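Local coordinates for hypothetical protein TTHA1281 (Thermus thermophilus, PDB 2E6X) that is of unknown function, a small DUF3248-family protein with a three-stranded mixed sheet that packs against a second copy of itself, at residues Asp22-Val27 with Glu59-Val64; His12-Met17 with Gly31-Thr36; Val27-Leu32 with Glu41-Leu46. All coordinates share one frame; numbering follows the deposited sequence.

Contact 1: residues Asp22-Val27 with Glu59-Val64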
ATOM      1  N   ASP A  22      12.472  -5.602  13.800  1.00 15.72           N
ATOM      2  CA  ASP A  22      13.686  -6.402  13.847  1.00 15.57           C
ATOM      3  C   ASP A  22      14.349  -6.755  12.499  1.00 16.92           C
ATOM      4  O   ASP A  22      15.301  -7.533  12.464  1.00 11.97           O
ATOM      5  CB  ASP A  22      13.389  -7.686  14.653  1.00 20.74           C
ATOM      6  CG  ASP A  22      12.231  -8.514  14.059  1.00 24.85           C
ATOM      7  OD1 ASP A  22      11.582  -8.065  13.069  1.00 24.04           O
ATOM      8  OD2 ASP A  22      11.964  -9.616  14.595  1.00 30.58           O
ATOM      9  N   GLU A  23      13.849  -6.218  11.387  1.00 15.09           N
ATOM     10  CA  GLU A  23      14.489  -6.496  10.103  1.00 11.90           C
ATOM     11  C   GLU A  23      14.331  -5.274   9.224  1.00 11.48           C
ATOM     12  O   GLU A  23      13.409  -4.504   9.383  1.00 15.39           O
ATOM     13  CB  GLU A  23      13.877  -7.749   9.403  1.00 18.58           C
ATOM     14  CG  GLU A  23      12.359  -7.797   9.436  1.00 16.42           C
ATOM     15  CD  GLU A  23      11.777  -8.843   8.503  1.00 16.72           C
ATOM     16  OE1 GLU A  23      12.527  -9.727   8.068  1.00 18.60           O
ATOM     17  OE2 GLU A  23      10.567  -8.775   8.209  1.00 16.09           O
ATOM     18  N   ASP A  24      15.251  -5.113   8.289  1.00 10.45           N
ATOM     19  CA  ASP A  24      15.234  -3.981   7.396  1.00 11.92           C
ATOM     20  C   ASP A  24      14.186  -4.215   6.296  1.00 11.63           C
ATOM     21  O   ASP A  24      14.521  -4.390   5.140  1.00 10.79           O
ATOM     22  CB  ASP A  24      16.638  -3.824   6.818  1.00  9.15           C
ATOM     23  CG  ASP A  24      16.803  -2.535   6.065  1.00 14.53           C
ATOM     24  OD1 ASP A  24      16.334  -1.515   6.576  1.00 18.07           O
ATOM     25  OD2 ASP A  24      17.380  -2.549   4.971  1.00 20.14           O
ATOM     26  N   VAL A  25      12.911  -4.207   6.675  1.00 11.40           N
ATOM     27  CA  VAL A  25      11.830  -4.454   5.724  1.00  7.35           C
ATOM     28  C   VAL A  25      10.654  -3.477   5.914  1.00  9.24           C
ATOM     29  O   VAL A  25      10.217  -3.241   7.053  1.00  7.40           O
ATOM     30  CB  VAL A  25      11.322  -5.883   5.904  1.00 11.40           C
ATOM     31  CG1 VAL A  25      10.120  -6.129   5.020  1.00 10.78           C
ATOM     32  CG2 VAL A  25      12.452  -6.902   5.543  1.00  9.98           C
ATOM     33  N   LEU A  26      10.152  -2.933   4.803  1.00  9.66           N
ATOM     34  CA  LEU A  26       8.996  -2.042   4.863  1.00  9.04           C
ATOM     35  C   LEU A  26       7.755  -2.937   4.897  1.00  7.62           C
ATOM     36  O   LEU A  26       7.590  -3.802   4.040  1.00  8.31           O
ATOM     37  CB  LEU A  26       8.902  -1.122   3.634  1.00  7.74           C
ATOM     38  CG  LEU A  26       7.549  -0.362   3.626  1.00  9.65           C
ATOM     39  CD1 LEU A  26       7.609   0.772   4.701  1.00 10.03           C
ATOM     40  CD2 LEU A  26       7.260   0.228   2.241  1.00 12.97           C
ATOM     41  N   VAL A  27       6.897  -2.740   5.898  1.00  8.29           N
ATOM     42  CA  VAL A  27       5.687  -3.546   5.983  1.00  8.95           C
ATOM     43  C   VAL A  27       4.459  -2.702   5.618  1.00  9.15           C
ATOM     44  O   VAL A  27       4.304  -1.550   6.056  1.00  9.07           O
ATOM     45  CB  VAL A  27       5.508  -4.147   7.418  1.00  8.17           C
ATOM     46  CG1 VAL A  27       4.188  -4.880   7.539  1.00  6.86           C
ATOM     47  CG2 VAL A  27       6.708  -5.106   7.753  1.00  8.36           C
ATOM     48  N   GLU A  59      14.415  -1.511  -3.449  1.00  7.76           N
ATOM     49  CA  GLU A  59      15.191  -2.765  -3.344  1.00 10.88           C
ATOM     50  C   GLU A  59      14.284  -4.014  -3.209  1.00 11.73           C
ATOM     51  O   GLU A  59      14.762  -5.148  -3.063  1.00  8.06           O
ATOM     52  CB  GLU A  59      16.146  -2.690  -2.162  1.00 15.41           C
ATOM     53  CG  GLU A  59      17.000  -1.436  -2.187  1.00 18.97           C
ATOM     54  CD  GLU A  59      17.869  -1.277  -0.966  1.00 21.27           C
ATOM     55  OE1 GLU A  59      17.401  -1.550   0.166  1.00 17.43           O
ATOM     56  OE2 GLU A  59      19.021  -0.839  -1.132  1.00 26.06           O
ATOM     57  N   GLY A  60      12.974  -3.822  -3.278  1.00  7.28           N
ATOM     58  CA  GLY A  60      12.101  -4.967  -3.133  1.00 12.77           C
ATOM     59  C   GLY A  60      11.976  -5.505  -1.709  1.00 12.59           C
ATOM     60  O   GLY A  60      11.387  -6.589  -1.500  1.00 10.13           O
ATOM     61  N   ARG A  61      12.488  -4.770  -0.719  1.00 10.40           N
ATOM     62  CA  ARG A  61      12.394  -5.202   0.710  1.00 12.98           C
ATOM     63  C   ARG A  61      11.065  -4.721   1.313  1.00  9.39           C
ATOM     64  O   ARG A  61      11.042  -3.792   2.147  1.00 12.45           O
ATOM     65  CB  ARG A  61      13.529  -4.592   1.551  1.00 12.80           C
ATOM     66  CG  ARG A  61      14.927  -5.094   1.196  1.00 19.94           C
ATOM     67  CD  ARG A  61      15.980  -4.259   1.902  1.00 21.24           C
ATOM     68  NE  ARG A  61      17.289  -4.395   1.282  1.00 25.72           N
ATOM     69  CZ  ARG A  61      17.986  -5.527   1.289  1.00 33.07           C
ATOM     70  NH1 ARG A  61      17.486  -6.611   1.888  1.00 29.30           N
ATOM     71  NH2 ARG A  61      19.179  -5.585   0.698  1.00 33.53           N
ATOM     72  N   VAL A  62       9.965  -5.331   0.878  1.00  7.62           N
ATOM     73  CA  VAL A  62       8.615  -4.940   1.305  1.00 10.11           C
ATOM     74  C   VAL A  62       7.760  -6.204   1.462  1.00 10.53           C
ATOM     75  O   VAL A  62       7.878  -7.147   0.680  1.00 11.02           O
ATOM     76  CB  VAL A  62       7.874  -4.138   0.224  1.00 11.07           C
ATOM     77  CG1 VAL A  62       6.596  -3.523   0.819  1.00 10.37           C
ATOM     78  CG2 VAL A  62       8.741  -3.088  -0.344  1.00 10.28           C
ATOM     79  N   ARG A  63       6.912  -6.193   2.477  1.00  6.70           N
ATOM     80  CA  ARG A  63       6.031  -7.285   2.749  1.00  8.35           C
ATOM     81  C   ARG A  63       4.640  -6.684   2.908  1.00  8.95           C
ATOM     82  O   ARG A  63       4.421  -5.806   3.742  1.00  9.79           O
ATOM     83  CB  ARG A  63       6.420  -8.005   4.022  1.00 11.32           C
ATOM     84  CG  ARG A  63       5.400  -9.114   4.403  1.00  7.47           C
ATOM     85  CD  ARG A  63       5.919  -9.994   5.540  1.00  8.65           C
ATOM     86  NE  ARG A  63       4.866 -10.904   6.017  1.00  6.70           N
ATOM     87  CZ  ARG A  63       4.583 -12.061   5.428  1.00 10.81           C
ATOM     88  NH1 ARG A  63       5.267 -12.465   4.337  1.00  8.23           N
ATOM     89  NH2 ARG A  63       3.646 -12.841   5.943  1.00 11.79           N
ATOM     90  N   VAL A  64       3.723  -7.130   2.086  1.00  7.56           N
ATOM     91  CA  VAL A  64       2.342  -6.629   2.191  1.00  8.37           C
ATOM     92  C   VAL A  64       1.562  -7.666   3.000  1.00  8.09           C
ATOM     93  O   VAL A  64       1.629  -8.872   2.731  1.00  7.82           O
ATOM     94  CB  VAL A  64       1.715  -6.430   0.824  1.00  6.70           C
ATOM     95  CG1 VAL A  64       0.197  -5.918   0.981  1.00  6.70           C
ATOM     96  CG2 VAL A  64       2.560  -5.400   0.072  1.00  6.70           C
TER
HETATM   97  O   HOH W   1      15.547  -6.736   4.034  1.00 26.11           O

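Contact 2: residues His12-Met17 with Gly31-Thr36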
ATOM      1  N   HIS A  12     -14.261   0.268   2.213  1.00 24.57           N
ATOM      2  CA  HIS A  12     -13.116   1.141   2.360  1.00 24.17           C
ATOM      3  C   HIS A  12     -12.036   0.253   2.906  1.00 25.15           C
ATOM      4  O   HIS A  12     -12.314  -0.617   3.732  1.00 27.46           O
ATOM      5  CB  HIS A  12     -13.413   2.287   3.328  1.00 24.38           C
ATOM      6  CG  HIS A  12     -14.495   3.218   2.854  1.00 26.25           C
ATOM      7  ND1 HIS A  12     -15.839   2.985   3.077  1.00 26.91           N
ATOM      8  CD2 HIS A  12     -14.430   4.362   2.129  1.00 26.03           C
ATOM      9  CE1 HIS A  12     -16.551   3.940   2.506  1.00 24.08           C
ATOM     10  NE2 HIS A  12     -15.721   4.788   1.924  1.00 24.82           N
ATOM     11  N   LEU A  13     -10.821   0.448   2.411  1.00 22.37           N
ATOM     12  CA  LEU A  13      -9.651  -0.325   2.834  1.00 22.49           C
ATOM     13  C   LEU A  13      -8.814   0.517   3.793  1.00 23.03           C
ATOM     14  O   LEU A  13      -8.695   1.730   3.617  1.00 24.10           O
ATOM     15  CB  LEU A  13      -8.799  -0.681   1.609  1.00 24.37           C
ATOM     16  CG  LEU A  13      -9.473  -1.496   0.510  1.00 25.33           C
ATOM     17  CD1 LEU A  13      -8.466  -1.727  -0.583  1.00 28.79           C
ATOM     18  CD2 LEU A  13      -9.961  -2.829   1.056  1.00 27.29           C
ATOM     19  N   VAL A  14      -8.246  -0.123   4.806  1.00 22.45           N
ATOM     20  CA  VAL A  14      -7.413   0.581   5.771  1.00 21.45           C
ATOM     21  C   VAL A  14      -5.980   0.247   5.424  1.00 20.70           C
ATOM     22  O   VAL A  14      -5.660  -0.910   5.140  1.00 16.23           O
ATOM     23  CB  VAL A  14      -7.677   0.118   7.208  1.00 23.98           C
ATOM     24  CG1 VAL A  14      -6.961   1.050   8.208  1.00 22.12           C
ATOM     25  CG2 VAL A  14      -9.179   0.078   7.462  1.00 24.60           C
ATOM     26  N   TRP A  15      -5.136   1.270   5.422  1.00 18.16           N
ATOM     27  CA  TRP A  15      -3.724   1.120   5.118  1.00 22.94           C
ATOM     28  C   TRP A  15      -2.851   1.629   6.252  1.00 20.81           C
ATOM     29  O   TRP A  15      -3.113   2.707   6.803  1.00 20.54           O
ATOM     30  CB  TRP A  15      -3.344   1.914   3.872  1.00 30.84           C
ATOM     31  CG  TRP A  15      -3.959   1.419   2.630  1.00 37.92           C
ATOM     32  CD1 TRP A  15      -5.180   1.770   2.114  1.00 41.90           C
ATOM     33  CD2 TRP A  15      -3.418   0.430   1.752  1.00 42.16           C
ATOM     34  NE1 TRP A  15      -5.429   1.052   0.968  1.00 44.71           N
ATOM     35  CE2 TRP A  15      -4.366   0.222   0.725  1.00 43.19           C
ATOM     36  CE3 TRP A  15      -2.227  -0.307   1.735  1.00 44.28           C
ATOM     37  CZ2 TRP A  15      -4.155  -0.690  -0.310  1.00 44.83           C
ATOM     38  CZ3 TRP A  15      -2.022  -1.220   0.696  1.00 43.53           C
ATOM     39  CH2 TRP A  15      -2.984  -1.401  -0.308  1.00 44.88           C
ATOM     40  N   ARG A  16      -1.816   0.851   6.602  1.00 18.51           N
ATOM     41  CA  ARG A  16      -0.851   1.234   7.631  1.00 14.34           C
ATOM     42  C   ARG A  16       0.503   0.754   7.140  1.00 18.56           C
ATOM     43  O   ARG A  16       0.605  -0.294   6.488  1.00 16.73           O
ATOM     44  CB  ARG A  16      -1.148   0.566   8.982  1.00 16.80           C
ATOM     45  CG  ARG A  16      -2.480   0.992   9.665  1.00 15.57           C
ATOM     46  CD  ARG A  16      -2.465   2.440  10.148  1.00 18.39           C
ATOM     47  NE  ARG A  16      -3.687   2.742  10.905  1.00 14.48           N
ATOM     48  CZ  ARG A  16      -4.821   3.188  10.369  1.00 21.29           C
ATOM     49  NH1 ARG A  16      -4.897   3.412   9.061  1.00 18.02           N
ATOM     50  NH2 ARG A  16      -5.890   3.375  11.148  1.00 17.10           N
HETATM   51  N   MSE A  17       1.554   1.503   7.442  1.00 17.13           N
HETATM   52  CA  MSE A  17       2.876   1.079   7.008  1.00 19.75           C
HETATM   53  C   MSE A  17       3.944   1.557   7.954  1.00 18.29           C
HETATM   54  O   MSE A  17       3.724   2.473   8.736  1.00 17.89           O
HETATM   55  CB  MSE A  17       3.162   1.632   5.641  1.00 25.08           C
HETATM   56  CG  MSE A  17       2.945   3.104   5.637  1.00 36.75           C
HETATM   57 SE   MSE A  17       2.945   3.702   3.879  1.00 60.09          SE
HETATM   58  CE  MSE A  17       4.546   2.811   3.215  1.00 45.97           C
ATOM     59  N   GLY A  31      -6.435  -3.994   4.964  1.00 12.32           N
ATOM     60  CA  GLY A  31      -7.609  -4.768   5.321  1.00 11.43           C
ATOM     61  C   GLY A  31      -8.860  -3.918   5.145  1.00 13.28           C
ATOM     62  O   GLY A  31      -8.758  -2.730   4.825  1.00 12.91           O
ATOM     63  N   LEU A  32     -10.026  -4.521   5.325  1.00 13.60           N
ATOM     64  CA  LEU A  32     -11.270  -3.759   5.227  1.00 18.25           C
ATOM     65  C   LEU A  32     -11.376  -2.840   6.422  1.00 17.57           C
ATOM     66  O   LEU A  32     -10.761  -3.094   7.464  1.00 15.45           O
ATOM     67  CB  LEU A  32     -12.482  -4.684   5.232  1.00 19.70           C
ATOM     68  CG  LEU A  32     -12.751  -5.474   3.957  1.00 24.46           C
ATOM     69  CD1 LEU A  32     -13.922  -6.396   4.194  1.00 23.56           C
ATOM     70  CD2 LEU A  32     -13.026  -4.505   2.802  1.00 25.00           C
ATOM     71  N   ALA A  33     -12.191  -1.796   6.293  1.00 20.77           N
ATOM     72  CA  ALA A  33     -12.388  -0.849   7.397  1.00 20.65           C
ATOM     73  C   ALA A  33     -12.881  -1.559   8.668  1.00 19.83           C
ATOM     74  O   ALA A  33     -12.554  -1.155   9.775  1.00 21.67           O
ATOM     75  CB  ALA A  33     -13.389   0.248   6.995  1.00 23.55           C
ATOM     76  N   SER A  34     -13.664  -2.616   8.508  1.00 23.54           N
ATOM     77  CA  SER A  34     -14.191  -3.348   9.650  1.00 23.17           C
ATOM     78  C   SER A  34     -13.103  -4.067  10.462  1.00 23.96           C
ATOM     79  O   SER A  34     -13.351  -4.502  11.588  1.00 22.83           O
ATOM     80  CB  SER A  34     -15.257  -4.343   9.175  1.00 25.08           C
ATOM     81  OG  SER A  34     -14.765  -5.148   8.124  1.00 27.77           O
ATOM     82  N   ALA A  35     -11.902  -4.178   9.884  1.00 20.55           N
ATOM     83  CA  ALA A  35     -10.764  -4.831  10.539  1.00 20.40           C
ATOM     84  C   ALA A  35      -9.857  -3.851  11.301  1.00 16.21           C
ATOM     85  O   ALA A  35      -8.856  -4.247  11.873  1.00 14.45           O
ATOM     86  CB  ALA A  35      -9.925  -5.580   9.502  1.00 15.15           C
ATOM     87  N   THR A  36     -10.228  -2.578  11.303  1.00 16.39           N
ATOM     88  CA  THR A  36      -9.459  -1.552  11.950  1.00 17.69           C
ATOM     89  C   THR A  36      -9.018  -1.899  13.362  1.00 18.21           C
ATOM     90  O   THR A  36      -7.860  -1.754  13.710  1.00 17.85           O
ATOM     91  CB  THR A  36     -10.261  -0.248  11.990  1.00 19.72           C
ATOM     92  OG1 THR A  36     -10.560   0.150  10.651  1.00 16.55           O
ATOM     93  CG2 THR A  36      -9.468   0.846  12.718  1.00 19.04           C
TER
HETATM   94  O   HOH W   2     -15.226  -1.389   4.868  1.00 23.35           O

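Contact 3: residues Val27-Leu32 with Glu41-Leu46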
ATOM      1  N   VAL A  27       6.897  -2.740   5.898  1.00  8.29           N
ATOM      2  CA  VAL A  27       5.687  -3.546   5.983  1.00  8.95           C
ATOM      3  C   VAL A  27       4.459  -2.702   5.618  1.00  9.15           C
ATOM      4  O   VAL A  27       4.304  -1.550   6.056  1.00  9.07           O
ATOM      5  CB  VAL A  27       5.508  -4.147   7.418  1.00  8.17           C
ATOM      6  CG1 VAL A  27       4.188  -4.880   7.539  1.00  6.86           C
ATOM      7  CG2 VAL A  27       6.708  -5.106   7.753  1.00  8.36           C
ATOM      8  N   VAL A  28       3.638  -3.229   4.731  1.00  8.09           N
ATOM      9  CA  VAL A  28       2.390  -2.556   4.398  1.00  7.69           C
ATOM     10  C   VAL A  28       1.276  -3.468   4.873  1.00 10.48           C
ATOM     11  O   VAL A  28       1.241  -4.684   4.538  1.00  9.19           O
ATOM     12  CB  VAL A  28       2.288  -2.302   2.904  1.00 10.92           C
ATOM     13  CG1 VAL A  28       0.860  -1.865   2.524  1.00  8.85           C
ATOM     14  CG2 VAL A  28       3.316  -1.207   2.547  1.00 13.44           C
ATOM     15  N   ARG A  29       0.403  -2.930   5.712  1.00  8.28           N
ATOM     16  CA  ARG A  29      -0.712  -3.749   6.173  1.00 14.76           C
ATOM     17  C   ARG A  29      -1.979  -3.196   5.554  1.00 13.28           C
ATOM     18  O   ARG A  29      -2.175  -1.972   5.534  1.00 13.56           O
ATOM     19  CB  ARG A  29      -0.815  -3.745   7.705  1.00 13.96           C
ATOM     20  CG  ARG A  29       0.366  -4.385   8.340  1.00 16.23           C
ATOM     21  CD  ARG A  29       0.337  -4.223   9.840  1.00 11.81           C
ATOM     22  NE  ARG A  29       1.415  -5.017  10.437  1.00 12.06           N
ATOM     23  CZ  ARG A  29       1.810  -4.892  11.689  1.00 10.09           C
ATOM     24  NH1 ARG A  29       1.206  -3.996  12.480  1.00  8.01           N
ATOM     25  NH2 ARG A  29       2.830  -5.630  12.137  1.00 12.08           N
ATOM     26  N   VAL A  30      -2.823  -4.092   5.050  1.00 14.38           N
ATOM     27  CA  VAL A  30      -4.083  -3.687   4.423  1.00 14.88           C
ATOM     28  C   VAL A  30      -5.264  -4.594   4.804  1.00 12.77           C
ATOM     29  O   VAL A  30      -5.118  -5.814   4.953  1.00 11.07           O
ATOM     30  CB  VAL A  30      -3.945  -3.658   2.885  1.00 12.15           C
ATOM     31  CG1 VAL A  30      -3.696  -5.081   2.335  1.00 12.54           C
ATOM     32  CG2 VAL A  30      -5.210  -3.093   2.272  1.00 12.47           C
ATOM     33  N   GLY A  31      -6.435  -3.994   4.964  1.00 12.32           N
ATOM     34  CA  GLY A  31      -7.609  -4.768   5.321  1.00 11.43           C
ATOM     35  C   GLY A  31      -8.860  -3.918   5.145  1.00 13.28           C
ATOM     36  O   GLY A  31      -8.758  -2.730   4.825  1.00 12.91           O
ATOM     37  N   LEU A  32     -10.026  -4.521   5.325  1.00 13.60           N
ATOM     38  CA  LEU A  32     -11.270  -3.759   5.227  1.00 18.25           C
ATOM     39  C   LEU A  32     -11.376  -2.840   6.422  1.00 17.57           C
ATOM     40  O   LEU A  32     -10.761  -3.094   7.464  1.00 15.45           O
ATOM     41  CB  LEU A  32     -12.482  -4.684   5.232  1.00 19.70           C
ATOM     42  CG  LEU A  32     -12.751  -5.474   3.957  1.00 24.46           C
ATOM     43  CD1 LEU A  32     -13.922  -6.396   4.194  1.00 23.56           C
ATOM     44  CD2 LEU A  32     -13.026  -4.505   2.802  1.00 25.00           C
ATOM     45  N   GLU A  41      -3.585  -4.231  17.451  1.00 25.18           N
ATOM     46  CA  GLU A  41      -3.285  -5.431  18.218  1.00 28.59           C
ATOM     47  C   GLU A  41      -2.008  -6.095  17.685  1.00 26.06           C
ATOM     48  O   GLU A  41      -1.309  -6.783  18.412  1.00 25.80           O
ATOM     49  CB  GLU A  41      -4.444  -6.430  18.114  1.00 35.14           C
ATOM     50  CG  GLU A  41      -5.787  -5.974  18.704  1.00 40.78           C
ATOM     51  CD  GLU A  41      -6.951  -6.839  18.208  1.00 47.00           C
ATOM     52  OE1 GLU A  41      -6.709  -8.027  17.868  1.00 49.89           O
ATOM     53  OE2 GLU A  41      -8.106  -6.342  18.168  1.00 50.49           O
ATOM     54  N   LEU A  42      -1.717  -5.866  16.405  1.00 20.70           N
ATOM     55  CA  LEU A  42      -0.548  -6.438  15.750  1.00 16.71           C
ATOM     56  C   LEU A  42       0.776  -5.850  16.242  1.00 15.79           C
ATOM     57  O   LEU A  42       0.808  -4.720  16.776  1.00 13.80           O
ATOM     58  CB  LEU A  42      -0.667  -6.208  14.244  1.00 13.73           C
ATOM     59  CG  LEU A  42      -1.815  -6.934  13.558  1.00 12.26           C
ATOM     60  CD1 LEU A  42      -1.916  -6.402  12.137  1.00 10.80           C
ATOM     61  CD2 LEU A  42      -1.567  -8.449  13.586  1.00 12.65           C
ATOM     62  N   PRO A  43       1.893  -6.605  16.063  1.00 14.50           N
ATOM     63  CA  PRO A  43       3.187  -6.082  16.512  1.00 15.11           C
ATOM     64  C   PRO A  43       3.392  -4.713  15.893  1.00 14.01           C
ATOM     65  O   PRO A  43       3.057  -4.494  14.726  1.00 18.76           O
ATOM     66  CB  PRO A  43       4.194  -7.095  15.983  1.00 15.01           C
ATOM     67  CG  PRO A  43       3.429  -8.358  15.953  1.00 15.40           C
ATOM     68  CD  PRO A  43       2.043  -7.952  15.473  1.00 13.68           C
ATOM     69  N   ARG A  44       3.916  -3.788  16.681  1.00 14.94           N
ATOM     70  CA  ARG A  44       4.146  -2.442  16.209  1.00 16.02           C
ATOM     71  C   ARG A  44       5.193  -2.279  15.127  1.00 12.71           C
ATOM     72  O   ARG A  44       6.241  -2.892  15.168  1.00 14.86           O
ATOM     73  CB  ARG A  44       4.550  -1.525  17.377  1.00 21.89           C
ATOM     74  CG  ARG A  44       3.443  -1.232  18.369  1.00 34.38           C
ATOM     75  CD  ARG A  44       2.178  -0.748  17.682  1.00 43.47           C
ATOM     76  NE  ARG A  44       1.076  -0.588  18.632  1.00 53.08           N
ATOM     77  CZ  ARG A  44       0.523  -1.584  19.327  1.00 56.33           C
ATOM     78  NH1 ARG A  44       0.960  -2.837  19.182  1.00 56.92           N
ATOM     79  NH2 ARG A  44      -0.456  -1.325  20.186  1.00 57.35           N
ATOM     80  N   LEU A  45       4.904  -1.394  14.192  1.00 12.04           N
ATOM     81  CA  LEU A  45       5.842  -1.031  13.110  1.00 12.94           C
ATOM     82  C   LEU A  45       6.472   0.315  13.443  1.00 14.54           C
ATOM     83  O   LEU A  45       5.864   1.115  14.134  1.00 16.02           O
ATOM     84  CB  LEU A  45       5.125  -0.864  11.791  1.00  6.70           C
ATOM     85  CG  LEU A  45       4.438  -2.152  11.343  1.00  8.99           C
ATOM     86  CD1 LEU A  45       3.617  -1.881  10.104  1.00 11.29           C
ATOM     87  CD2 LEU A  45       5.453  -3.223  11.121  1.00  6.70           C
ATOM     88  N   LEU A  46       7.659   0.584  12.900  1.00 13.25           N
ATOM     89  CA  LEU A  46       8.350   1.845  13.164  1.00 16.31           C
ATOM     90  C   LEU A  46       8.233   2.903  12.074  1.00 17.05           C
ATOM     91  O   LEU A  46       8.337   2.590  10.855  1.00 15.80           O
ATOM     92  CB  LEU A  46       9.836   1.566  13.420  1.00 19.61           C
ATOM     93  CG  LEU A  46      10.183   0.796  14.707  1.00 24.45           C
ATOM     94  CD1 LEU A  46      11.661   0.451  14.720  1.00 24.70           C
ATOM     95  CD2 LEU A  46       9.807   1.650  15.941  1.00 24.61           C
TER
HETATM   96  O   HOH W   3       0.156  -2.594  15.344  1.00 25.23           O

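Contact 1: residues Asp22-Val27 with Glu59-Val64
Glu59 reaches forward along its own segment: its OE1 takes the NE hydrogen of Arg61 in a salt bridge of 3.1 Å, lying in the guanidinium plane, while the nitrogen stands above the carboxylate plane. The same carboxylate also pairs with Arg55. Gly60, with positive phi (74°), ends helix 50-58 in a Schellman motif and turns the chain toward the sheet. Arg61 sits at the centre of an inverse gamma turn, as Asp24 does across from it. Its extended chain crosses Asp24 obliquely, Arg61 CD lying 3.6 Å from Asp24 O, and a water bridges Arg61 NH1 to that carbonyl. Asp24 OD2 lies 4.1 Å from Arg61 NE, but well out of the guanidinium plane, so only charge acts between them; the firmer partner of Asp24 is Arg55 on the helix. From here the two segments run as neighbouring parallel strands of the mixed sheet. Arg61 O accepts the nearly straight bond from Leu26 N (2.9 Å, 167°). Val62 pairs with Leu26, both side chains lying alongside each other on one face, with Val62 CG1 4.1 Å from Leu26 CD2; Val62 also packs on Val64 of the second subunit. Arg63 N then donates to Leu26 O at 2.9 Å, almost along the C=O axis, while Val62 CA-H approaches the same oxygen. Val27 CA in turn lies 3.4 Å from Arg63 O in a CA-H...O contact.

Contact 2: residues His12-Met17 with Gly31-Thr36
Strands 13-19 and 26-32 run antiparallel here, at the open end of a beta hairpin. Val14 and Gly31 form a hydrogen-bonded pair: Val14 N donates to Gly31 O at 2.7 Å, nearly straight at 170°, and Gly31 N returns a longer bond of 3.2 Å to Val14 O. One step outward, Leu13 and Leu32 are a non-hydrogen-bonded pair. The pairing ends where Ala33 N gives a more bent bond (135°) to His12 O, just as the second segment turns into a 3-10 segment.

Leu13 and Leu32 diverge at CB, yet both place CG beside the backbone N, and their ends cross obliquely with the two CD2 atoms 3.9 Å apart. This leucine pair borders the second subunit, where Leu13 packs on Met53 and Leu32 on Glu50 of that other chain. Val14 works on the other face, beside Phe39 of helix 36-41. Its CG2 wedges against the 3-10 segment, reaching Ala33 CA at 3.3 Å, tighter than usual for two carbons. Thr36 meets this methyl at about a right angle through OG1. Thr36 OG1 also donates to Ala33 O at 2.5 Å, on a lone pair in the carbonyl plane. An alanine here removes OG1 and CG2 and would probably loosen the turn from Ala33 to Thr36 and the packing against Val14 CG2. Thr36 N donates to the same Ala33 O, at 3.1 Å.

Contact 3: residues Val27-Leu32 with Glu41-Leu46
The guanidinium of Arg29 lies sandwiched between two leucines. Over one face sits Leu45, with CG 3.7 Å above the plane and over its centre. Leu42 CB lies over the opposite face, 3.4 Å from Arg29 NH1. The edge is taken by the carbonyl of Pro43, gripped end-on: Arg29 NH1 reaches Pro43 O at 3.0 Å and Arg29 NH2 reaches Pro43 O at 2.8 Å. Both hydrogen bonds are bent, because NH1 and NH2 of one guanidinium converge on a single oxygen, and that oxygen stays only 4° out of the guanidinium plane. The NH2 bond uses a lone pair of that oxygen. A water, also at the edge, accepts weakly from NH1 and donates to Leu42 O.

Strand 26-32 is the central strand of the sheet, and this arginine ties the face carrying Val27 and Arg29 to the loop between helices 36-41 and 50-58, with the Pro43 carbonyl as the anchor point. The side chain stands extended from CG to NE, so its head meets both leucines tip to tip. NE points elsewhere, to a salt bridge with Glu65 on strand 62-66, which probably offsets the cost of placing a charge between two leucines. The bonds at the edge and the leucines over the two faces fix the orientation and rotation of the group. Farther along the same face, Leu45 extends beyond the arginine to Val27, crossing it at about a right angle; its CD2 lies 3.8 Å from Val27 CB.

From the N terminus, the chain first enters contact 2 at 12-17, runs to the hairpin turn, and meets 22-27, the first half of contact 1, before strand 26-32 brings it to 31-36 and closes the hairpin of contact 2. Contact 3 closes next, when, after helix 36-41, the loop at 41-46 folds back on strand 26-32. Only after helix 50-58 does 59-64 return to close contact 1. Contact 3 is thus nested inside contact 1, whereas contacts 1 and 2 cross; contacts 2 and 3 share Gly31 and Leu32, contact 3 opening on the stretch where contact 2 closes. Strand 26-32 serves all three, joined to strand 13-19, strand 62-66 and the interhelical loop.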